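Putative decarboxylase involved in desferrioxamine biosynthesis (Erwinia amylovora, PDB 5O5C) is a pyridoxal-phosphate-dependent group II decarboxylase that probably converts lysine to cadaverine in the biosynthesis of the siderophore desferrioxamine E. Local coordinates at residues K57-E66 against V461-I469; R208-I219 against Y230-Y238. All coordinates share one frame; numbering follows the deposited sequence.

Interaction 1: K57-E66 against V461-I469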
loop_
_atom_site.group_PDB
_atom_site.type_symbol
_atom_site.label_atom_id
_atom_site.label_comp_id
_atom_site.label_asym_id
_atom_site.label_seq_id
_atom_site.Cartn_x
_atom_site.Cartn_y
_atom_site.Cartn_z
ATOM N N LYS B 57 28.929 -2.969 -9.362
ATOM C CA LYS B 57 28.939 -2.534 -7.987
ATOM C C LYS B 57 27.536 -2.096 -7.636
ATOM O O LYS B 57 26.763 -1.812 -8.521
ATOM C CB LYS B 57 30.009 -1.440 -7.718
ATOM C CG LYS B 57 30.136 -0.346 -8.753
ATOM C CD LYS B 57 31.136 0.714 -8.316
ATOM C CE LYS B 57 30.896 2.021 -9.027
ATOM N NZ LYS B 57 31.644 3.094 -8.347
ATOM N N PRO B 58 27.201 -2.130 -6.349
ATOM C CA PRO B 58 25.844 -1.912 -5.884
ATOM C C PRO B 58 25.333 -0.503 -6.014
ATOM O O PRO B 58 24.139 -0.321 -6.056
ATOM C CB PRO B 58 25.881 -2.366 -4.414
ATOM C CG PRO B 58 27.304 -2.342 -4.020
ATOM C CD PRO B 58 28.091 -2.588 -5.263
ATOM N N PHE B 59 26.213 0.483 -6.096
ATOM C CA PHE B 59 25.798 1.877 -6.248
ATOM C C PHE B 59 26.892 2.655 -7.026
ATOM O O PHE B 59 28.012 2.168 -7.199
ATOM C CB PHE B 59 25.569 2.419 -4.845
ATOM C CG PHE B 59 25.054 3.809 -4.785
ATOM C CD1 PHE B 59 23.932 4.206 -5.512
ATOM C CD2 PHE B 59 25.654 4.722 -3.943
ATOM C CE1 PHE B 59 23.482 5.525 -5.434
ATOM C CE2 PHE B 59 25.209 6.031 -3.867
ATOM C CZ PHE B 59 24.101 6.417 -4.600
ATOM N N SER B 60 26.565 3.850 -7.506
ATOM C CA SER B 60 27.514 4.686 -8.222
ATOM C C SER B 60 28.256 5.679 -7.334
ATOM O O SER B 60 29.222 6.224 -7.750
ATOM C CB SER B 60 26.737 5.432 -9.275
ATOM O OG SER B 60 25.708 6.205 -8.644
ATOM N N GLY B 61 27.755 5.944 -6.125
ATOM C CA GLY B 61 28.268 7.006 -5.271
ATOM C C GLY B 61 27.665 8.387 -5.452
ATOM O O GLY B 61 27.885 9.260 -4.631
ATOM N N ILE B 62 26.907 8.609 -6.516
ATOM C CA ILE B 62 26.425 9.952 -6.813
ATOM C C ILE B 62 25.657 10.511 -5.589
ATOM O O ILE B 62 25.048 9.755 -4.800
ATOM C CB ILE B 62 25.654 9.990 -8.168
ATOM C CG1 ILE B 62 26.527 9.454 -9.336
ATOM C CG2 ILE B 62 25.124 11.371 -8.521
ATOM C CD1 ILE B 62 27.953 9.987 -9.530
ATOM N N LEU B 63 25.759 11.822 -5.377
ATOM C CA LEU B 63 25.040 12.501 -4.277
ATOM C C LEU B 63 23.671 13.043 -4.769
ATOM O O LEU B 63 23.533 13.334 -5.932
ATOM C CB LEU B 63 25.868 13.616 -3.678
ATOM C CG LEU B 63 27.137 13.232 -2.893
ATOM C CD1 LEU B 63 27.977 14.476 -2.638
ATOM C CD2 LEU B 63 26.884 12.520 -1.589
ATOM N N PRO B 64 22.663 13.169 -3.877
ATOM C CA PRO B 64 21.337 13.690 -4.262
ATOM C C PRO B 64 21.384 15.027 -5.015
ATOM O O PRO B 64 20.723 15.184 -6.049
ATOM C CB PRO B 64 20.592 13.823 -2.930
ATOM C CG PRO B 64 21.322 12.963 -1.956
ATOM C CD PRO B 64 22.679 12.629 -2.510
ATOM N N HIS B 65 22.171 15.970 -4.524
ATOM C CA HIS B 65 22.369 17.223 -5.259
ATOM C C HIS B 65 22.991 16.991 -6.648
ATOM O O HIS B 65 22.537 17.602 -7.585
ATOM C CB HIS B 65 23.045 18.346 -4.431
ATOM C CG HIS B 65 24.469 18.096 -4.076
ATOM N ND1 HIS B 65 25.503 18.243 -4.981
ATOM C CD2 HIS B 65 25.044 17.765 -2.894
ATOM C CE1 HIS B 65 26.648 17.969 -4.383
ATOM N NE2 HIS B 65 26.398 17.673 -3.118
ATOM N N GLU B 66 23.940 16.060 -6.804
ATOM C CA GLU B 66 24.516 15.813 -8.146
ATOM C C GLU B 66 23.422 15.288 -9.093
ATOM O O GLU B 66 23.284 15.769 -10.211
ATOM C CB GLU B 66 25.713 14.868 -8.099
ATOM C CG GLU B 66 26.940 15.420 -7.359
ATOM C CD GLU B 66 27.972 14.349 -6.934
ATOM O OE1 GLU B 66 27.729 13.145 -7.023
ATOM O OE2 GLU B 66 29.062 14.721 -6.473
ATOM N N VAL B 461 32.094 4.740 2.253
ATOM C CA VAL B 461 31.813 3.465 1.565
ATOM C C VAL B 461 30.732 3.711 0.503
ATOM O O VAL B 461 30.860 3.260 -0.643
ATOM C CB VAL B 461 31.385 2.346 2.549
ATOM C CG1 VAL B 461 30.827 1.138 1.798
ATOM C CG2 VAL B 461 32.555 1.894 3.388
ATOM N N PHE B 462 29.711 4.489 0.883
ATOM C CA PHE B 462 28.632 4.856 -0.016
ATOM C C PHE B 462 29.096 5.640 -1.231
ATOM O O PHE B 462 28.813 5.237 -2.320
ATOM C CB PHE B 462 27.529 5.622 0.718
ATOM C CG PHE B 462 26.173 5.525 0.075
ATOM C CD1 PHE B 462 25.674 4.301 -0.390
ATOM C CD2 PHE B 462 25.345 6.653 0.009
ATOM C CE1 PHE B 462 24.392 4.196 -0.929
ATOM C CE2 PHE B 462 24.066 6.556 -0.566
ATOM C CZ PHE B 462 23.602 5.323 -1.031
ATOM N N ARG B 463 29.901 6.676 -1.020
ATOM C CA ARG B 463 30.442 7.522 -2.089
ATOM C C ARG B 463 31.311 6.699 -3.064
ATOM O O ARG B 463 31.181 6.831 -4.279
ATOM C CB ARG B 463 31.223 8.680 -1.455
ATOM C CG ARG B 463 31.809 9.720 -2.387
ATOM C CD ARG B 463 30.693 10.426 -3.127
ATOM N NE ARG B 463 31.142 11.568 -3.893
ATOM C CZ ARG B 463 30.460 12.131 -4.895
ATOM N NH1 ARG B 463 29.272 11.675 -5.281
ATOM N NH2 ARG B 463 30.969 13.186 -5.497
ATOM N N SER B 464 32.130 5.792 -2.523
ATOM C CA SER B 464 32.910 4.898 -3.341
ATOM C C SER B 464 32.054 3.949 -4.144
ATOM O O SER B 464 32.559 3.356 -5.057
ATOM C CB SER B 464 33.861 4.040 -2.511
ATOM O OG SER B 464 33.235 2.798 -2.074
ATOM N N GLY B 465 30.813 3.710 -3.715
ATOM C CA GLY B 465 29.936 2.757 -4.354
ATOM C C GLY B 465 30.330 1.299 -4.256
ATOM O O GLY B 465 29.568 0.440 -4.703
ATOM N N ASN B 466 31.501 0.990 -3.657
ATOM C CA ASN B 466 32.054 -0.326 -3.815
ATOM C C ASN B 466 31.314 -1.296 -2.904
ATOM O O ASN B 466 31.394 -2.477 -3.078
ATOM C CB ASN B 466 33.575 -0.366 -3.662
ATOM C CG ASN B 466 34.335 0.361 -4.803
ATOM O OD1 ASN B 466 34.201 0.076 -6.005
ATOM N ND2 ASN B 466 35.174 1.275 -4.406
ATOM N N ALA B 467 30.556 -0.773 -1.952
ATOM C CA ALA B 467 29.609 -1.548 -1.194
ATOM C C ALA B 467 28.576 -0.632 -0.542
ATOM O O ALA B 467 28.752 0.582 -0.478
ATOM C CB ALA B 467 30.340 -2.344 -0.144
ATOM N N VAL B 468 27.497 -1.211 -0.060
ATOM C CA VAL B 468 26.533 -0.415 0.711
ATOM C C VAL B 468 26.377 -1.023 2.082
ATOM O O VAL B 468 25.969 -2.138 2.216
ATOM C CB VAL B 468 25.162 -0.276 0.012
ATOM C CG1 VAL B 468 24.284 0.758 0.730
ATOM C CG2 VAL B 468 25.326 0.104 -1.450
ATOM N N ILE B 469 26.642 -0.195 3.056
ATOM C CA ILE B 469 26.632 -0.431 4.487
ATOM C C ILE B 469 25.479 0.396 5.081
ATOM O O ILE B 469 25.035 1.382 4.473
ATOM C CB ILE B 469 28.028 0.020 5.029
ATOM C CG1 ILE B 469 28.238 -0.226 6.494
ATOM C CG2 ILE B 469 28.289 1.508 4.821
ATOM C CD1 ILE B 469 29.640 0.194 6.939
#
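Phe59 and Phe462 lie in an offset stack, ring planes 16° apart and centroids 4.2 Å from one another, with the CD2–CE2 side of Phe59 over the face of Phe462. In both residues CG stands anti to the backbone N, which brings the rings face to face in two nearly parallel layers, one shifted against the other. Pro58 continues the apolar surface, its CB 3.9 Å from Val468 CG2.

At the other end, Arg463 starts out from its helix away from the loop, but a bend at chi2 (63°) turns the guanidinium back to meet Glu66 end-on. NH2 donates to the syn lone pair of Glu66 OE2 at 2.6 Å, and NH1 to Glu66 OE1 at 2.8 Å, with the carboxylate and guanidinium planes 39° apart. NH1 also reaches Gly61 O at 2.9 Å, coming from above the carbonyl plane, while Leu63 packs over one guanidinium face. Glu66 OE1 additionally accepts from Leu63 N, so the carboxylate is fixed by its own helix start as well as by arginine.

Between these ends the backbones nearly touch: Gly61, having no side chain, brings its CA within 3.1 Å of Arg463 O in a CA-H...O contact. Gly465, just past the helix, has a positive phi that glycine adopts readily, and its CA approaches Phe59 O. The bond from the N-cap Leu63 N to the Glu66 side chain is one half of a capping box, the half a leucine can supply; here a salt bridge ties that helix start, 64-68, to the C-terminal end of helix 448-464.

Interaction 2: R208-I219 against Y230-Y238; sequences RVFTSKLSHFSI and YDAVIPVDY. With PLP (pyridoxal-5'-phosphate), chain H.
Strands 208-212 and 233-236 run parallel in register, Val209 beside Val233 and Phe210 beside Ile234, joined by a ladder that opens with Val209 N to Ala232 O at 2.7 Å and ends with Lys213 N to Val236 O. Phe210 and Ile234 run alongside each other off the same face of the sheet, with Phe210 CE2 3.7 Å from Ile234 CD1; helix 246-258 covers this apolar face. On the other face Thr211 OG1 approaches Val233 CG1.

Past the strand, Leu214 sets CD1 over the face of the Tyr238 ring, 4.1 Å from its centroid, a CH-pi contact. Tyr238 CG sits between its backbone N and carbonyl carbon (chi1 49°), which helps bring the ring under leucine. Farther on, the edge of Phe217 points at the face of Tyr230, planes at 62°, and Tyr230 in turn meets His197 of the second subunit.

Between these two aromatic contacts the loop carries His216, whose ring lies over the pyridine of the cofactor, CD2 3.2 Å from PLP C4. His216 ND1 and Ser218 OG share a hydrogen bond of 2.7 Å, and Ser218 OG is also bonded to Asn174. The Ser218 bond, backed by Asn174, probably holds the imidazole in its rotation, so a beta-alpha-beta crossover presents a flat aromatic surface to PLP, as in related group II decarboxylases.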
loop_
_atom_site.group_PDB
_atom_site.type_symbol
_atom_site.label_atom_id
_atom_site.label_comp_id
_atom_site.label_asym_id
_atom_site.label_seq_id
_atom_site.Cartn_x
_atom_site.Cartn_y
_atom_site.Cartn_z
ATOM N N ARG B 208 -1.713 1.678 28.207
ATOM C CA ARG B 208 -0.294 1.608 27.933
ATOM C C ARG B 208 0.043 0.373 27.148
ATOM O O ARG B 208 -0.461 -0.692 27.433
ATOM C CB ARG B 208 0.525 1.686 29.232
ATOM C CG ARG B 208 0.492 3.078 29.875
ATOM C CD ARG B 208 1.204 4.145 29.037
ATOM N NE ARG B 208 1.199 5.486 29.633
ATOM C CZ ARG B 208 0.221 6.393 29.513
ATOM N NH1 ARG B 208 -0.904 6.140 28.840
ATOM N NH2 ARG B 208 0.357 7.570 30.095
ATOM N N VAL B 209 0.933 0.551 26.183
ATOM C CA VAL B 209 1.514 -0.535 25.371
ATOM C C VAL B 209 2.992 -0.676 25.680
ATOM O O VAL B 209 3.693 0.302 25.825
ATOM C CB VAL B 209 1.335 -0.272 23.870
ATOM C CG1 VAL B 209 2.094 -1.272 23.007
ATOM C CG2 VAL B 209 -0.169 -0.248 23.538
ATOM N N PHE B 210 3.469 -1.906 25.755
ATOM C CA PHE B 210 4.861 -2.161 26.104
ATOM C C PHE B 210 5.585 -2.695 24.883
ATOM O O PHE B 210 5.110 -3.625 24.223
ATOM C CB PHE B 210 4.971 -3.155 27.257
ATOM C CG PHE B 210 4.239 -2.732 28.475
ATOM C CD1 PHE B 210 2.904 -3.044 28.620
ATOM C CD2 PHE B 210 4.869 -2.008 29.475
ATOM C CE1 PHE B 210 2.200 -2.634 29.728
ATOM C CE2 PHE B 210 4.170 -1.610 30.602
ATOM C CZ PHE B 210 2.829 -1.930 30.732
ATOM N N THR B 211 6.748 -2.118 24.608
ATOM C CA THR B 211 7.631 -2.613 23.559
ATOM C C THR B 211 9.060 -2.469 23.959
ATOM O O THR B 211 9.396 -1.637 24.797
ATOM C CB THR B 211 7.541 -1.828 22.233
ATOM O OG1 THR B 211 7.721 -0.431 22.457
ATOM C CG2 THR B 211 6.291 -2.035 21.595
ATOM N N SER B 212 9.907 -3.249 23.308
ATOM C CA SER B 212 11.354 -3.123 23.470
ATOM C C SER B 212 11.827 -1.768 22.920
ATOM O O SER B 212 11.328 -1.280 21.907
ATOM C CB SER B 212 12.066 -4.276 22.733
ATOM O OG SER B 212 13.455 -4.293 22.988
ATOM N N LYS B 213 12.782 -1.150 23.597
ATOM C CA LYS B 213 13.499 0.008 23.044
ATOM C C LYS B 213 14.077 -0.248 21.638
ATOM O O LYS B 213 14.285 0.689 20.913
ATOM C CB LYS B 213 14.654 0.412 23.980
ATOM C CG LYS B 213 14.224 1.023 25.286
ATOM C CD LYS B 213 15.382 1.118 26.289
ATOM C CE LYS B 213 14.966 2.008 27.459
ATOM N NZ LYS B 213 16.051 2.262 28.436
ATOM N N LEU B 214 14.316 -1.514 21.255
ATOM C CA LEU B 214 14.742 -1.872 19.903
ATOM C C LEU B 214 13.649 -2.289 18.934
ATOM O O LEU B 214 13.964 -2.886 17.869
ATOM C CB LEU B 214 15.806 -2.974 19.973
ATOM C CG LEU B 214 17.002 -2.724 20.874
ATOM C CD1 LEU B 214 17.895 -3.946 20.924
ATOM C CD2 LEU B 214 17.838 -1.569 20.388
ATOM N N SER B 215 12.392 -2.031 19.312
ATOM C CA SER B 215 11.189 -2.170 18.485
ATOM C C SER B 215 11.254 -1.261 17.324
ATOM O O SER B 215 11.854 -0.204 17.398
ATOM C CB SER B 215 9.920 -1.703 19.223
ATOM O OG SER B 215 9.739 -2.424 20.396
ATOM N N HIS B 216 10.538 -1.622 16.270
ATOM C CA HIS B 216 10.466 -0.746 15.102
ATOM C C HIS B 216 9.607 0.513 15.443
ATOM O O HIS B 216 8.643 0.409 16.175
ATOM C CB HIS B 216 9.885 -1.522 13.937
ATOM C CG HIS B 216 9.943 -0.766 12.641
ATOM N ND1 HIS B 216 8.902 0.017 12.193
ATOM C CD2 HIS B 216 10.921 -0.663 11.714
ATOM C CE1 HIS B 216 9.257 0.614 11.061
ATOM N NE2 HIS B 216 10.464 0.185 10.735
ATOM N N PHE B 217 9.948 1.681 14.893
ATOM C CA PHE B 217 9.262 2.942 15.204
ATOM C C PHE B 217 7.798 3.037 14.728
ATOM O O PHE B 217 7.048 3.839 15.259
ATOM C CB PHE B 217 10.029 4.176 14.706
ATOM C CG PHE B 217 9.675 5.463 15.469
ATOM C CD1 PHE B 217 9.887 5.560 16.845
ATOM C CD2 PHE B 217 9.115 6.576 14.815
ATOM C CE1 PHE B 217 9.562 6.730 17.545
ATOM C CE2 PHE B 217 8.790 7.741 15.511
ATOM C CZ PHE B 217 9.020 7.816 16.878
ATOM N N SER B 218 7.401 2.185 13.783
ATOM C CA SER B 218 5.959 2.016 13.397
ATOM C C SER B 218 4.953 1.822 14.551
ATOM O O SER B 218 3.809 2.363 14.471
ATOM C CB SER B 218 5.774 0.954 12.299
ATOM O OG SER B 218 6.261 -0.317 12.620
ATOM N N ILE B 219 5.389 1.161 15.638
ATOM C CA ILE B 219 4.589 1.026 16.867
ATOM C C ILE B 219 4.170 2.375 17.470
ATOM O O ILE B 219 2.988 2.636 17.593
ATOM C CB ILE B 219 5.256 0.136 17.947
ATOM C CG1 ILE B 219 5.562 -1.290 17.425
ATOM C CG2 ILE B 219 4.391 0.066 19.203
ATOM C CD1 ILE B 219 4.435 -1.978 16.681
ATOM N N TYR B 230 2.754 8.878 21.386
ATOM C CA TYR B 230 3.959 8.103 21.772
ATOM C C TYR B 230 4.001 7.824 23.295
ATOM O O TYR B 230 4.558 6.799 23.720
ATOM C CB TYR B 230 5.269 8.785 21.378
ATOM C CG TYR B 230 5.458 9.226 19.934
ATOM C CD1 TYR B 230 4.817 8.585 18.861
ATOM C CD2 TYR B 230 6.336 10.248 19.645
ATOM C CE1 TYR B 230 5.003 9.006 17.555
ATOM C CE2 TYR B 230 6.555 10.671 18.354
ATOM C CZ TYR B 230 5.884 10.061 17.309
ATOM O OH TYR B 230 6.136 10.554 16.058
ATOM N N ASP B 231 3.406 8.711 24.103
ATOM C CA ASP B 231 3.320 8.533 25.559
ATOM C C ASP B 231 2.597 7.242 25.979
ATOM O O ASP B 231 2.747 6.791 27.100
ATOM C CB ASP B 231 2.546 9.665 26.225
ATOM C CG ASP B 231 3.268 10.965 26.246
ATOM O OD1 ASP B 231 4.504 11.050 26.006
ATOM O OD2 ASP B 231 2.531 11.943 26.512
ATOM N N ALA B 232 1.802 6.646 25.098
ATOM C CA ALA B 232 1.087 5.445 25.485
ATOM C C ALA B 232 1.978 4.211 25.408
ATOM O O ALA B 232 1.540 3.118 25.739
ATOM C CB ALA B 232 -0.168 5.266 24.648
ATOM N N VAL B 233 3.200 4.383 24.925
ATOM C CA VAL B 233 4.111 3.312 24.639
ATOM C C VAL B 233 5.143 3.409 25.729
ATOM O O VAL B 233 5.748 4.470 25.881
ATOM C CB VAL B 233 4.770 3.502 23.258
ATOM C CG1 VAL B 233 5.939 2.535 23.066
ATOM C CG2 VAL B 233 3.723 3.347 22.142
ATOM N N ILE B 234 5.311 2.338 26.491
ATOM C CA ILE B 234 6.358 2.213 27.514
ATOM C C ILE B 234 7.519 1.341 26.941
ATOM O O ILE B 234 7.339 0.136 26.692
ATOM C CB ILE B 234 5.802 1.652 28.848
ATOM C CG1 ILE B 234 4.718 2.602 29.404
ATOM C CG2 ILE B 234 6.896 1.569 29.884
ATOM C CD1 ILE B 234 3.870 2.035 30.521
ATOM N N PRO B 235 8.681 1.965 26.675
ATOM C CA PRO B 235 9.859 1.228 26.204
ATOM C C PRO B 235 10.471 0.395 27.322
ATOM O O PRO B 235 10.673 0.905 28.417
ATOM C CB PRO B 235 10.842 2.331 25.741
ATOM C CG PRO B 235 10.034 3.578 25.677
ATOM C CD PRO B 235 8.865 3.420 26.584
ATOM N N VAL B 236 10.768 -0.863 27.018
ATOM C CA VAL B 236 11.257 -1.835 27.951
ATOM C C VAL B 236 12.702 -2.178 27.605
ATOM O O VAL B 236 13.041 -2.442 26.436
ATOM C CB VAL B 236 10.391 -3.115 27.852
ATOM C CG1 VAL B 236 10.852 -4.174 28.844
ATOM C CG2 VAL B 236 8.903 -2.756 28.031
ATOM N N ASP B 237 13.548 -2.215 28.632
ATOM C CA ASP B 237 14.986 -2.401 28.442
ATOM C C ASP B 237 15.214 -3.729 27.765
ATOM O O ASP B 237 14.376 -4.613 27.802
ATOM C CB ASP B 237 15.723 -2.349 29.798
ATOM C CG ASP B 237 17.215 -2.148 29.661
ATOM O OD1 ASP B 237 17.724 -1.899 28.541
ATOM O OD2 ASP B 237 17.902 -2.217 30.700
ATOM N N TYR B 238 16.333 -3.838 27.098
ATOM C CA TYR B 238 16.747 -5.086 26.473
ATOM C C TYR B 238 17.887 -5.769 27.242
ATOM O O TYR B 238 18.586 -5.128 28.027
ATOM C CB TYR B 238 17.135 -4.858 25.025
ATOM C CG TYR B 238 18.079 -3.711 24.812
ATOM C CD1 TYR B 238 17.590 -2.431 24.658
ATOM C CD2 TYR B 238 19.468 -3.891 24.791
ATOM C CE1 TYR B 238 18.423 -1.379 24.463
ATOM C CE2 TYR B 238 20.314 -2.820 24.603
ATOM C CZ TYR B 238 19.766 -1.558 24.449
ATOM O OH TYR B 238 20.523 -0.438 24.225
HETATM N N1 PLP H . 8.624 -4.191 11.858
HETATM C C2 PLP H . 9.914 -4.578 11.781
HETATM C C2A PLP H . 10.479 -5.550 12.773
HETATM C C3 PLP H . 10.750 -4.043 10.697
HETATM O O3 PLP H . 12.071 -4.398 10.565
HETATM C C4 PLP H . 10.080 -3.109 9.759
HETATM C C4A PLP H . 10.833 -2.448 8.671
HETATM C C5 PLP H . 8.670 -2.766 9.952
HETATM C C6 PLP H . 8.016 -3.322 11.033
HETATM C C5A PLP H . 7.994 -1.802 9.003
HETATM O O4P PLP H . 7.867 -2.553 7.785
HETATM P P PLP H . 7.422 -1.989 6.339
HETATM O O1P PLP H . 8.599 -1.195 5.869
HETATM O O2P PLP H . 7.257 -3.232 5.503
HETATM O O3P PLP H . 6.180 -1.176 6.447
#

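Overall arrangement
The two contacts occupy different parts of the subunit, their centres 33 Å apart and their nearest atoms about 16 Å apart, without touching. Interaction 2 belongs to the large mixed sheet of the PLP-binding domain and brings His216 and Ser218 to the cofactor. Interaction 1 lies away from the pocket and joins an N-terminal loop and helix to the C-terminal part of the chain, so the stretch between its segments includes the whole of interaction 2. Both approach the dimer interface: Phe462 packs on Asp136 of the second subunit and His216 on its Thr379, next to Thr380 of that subunit, which hydrogen-bonds PLP.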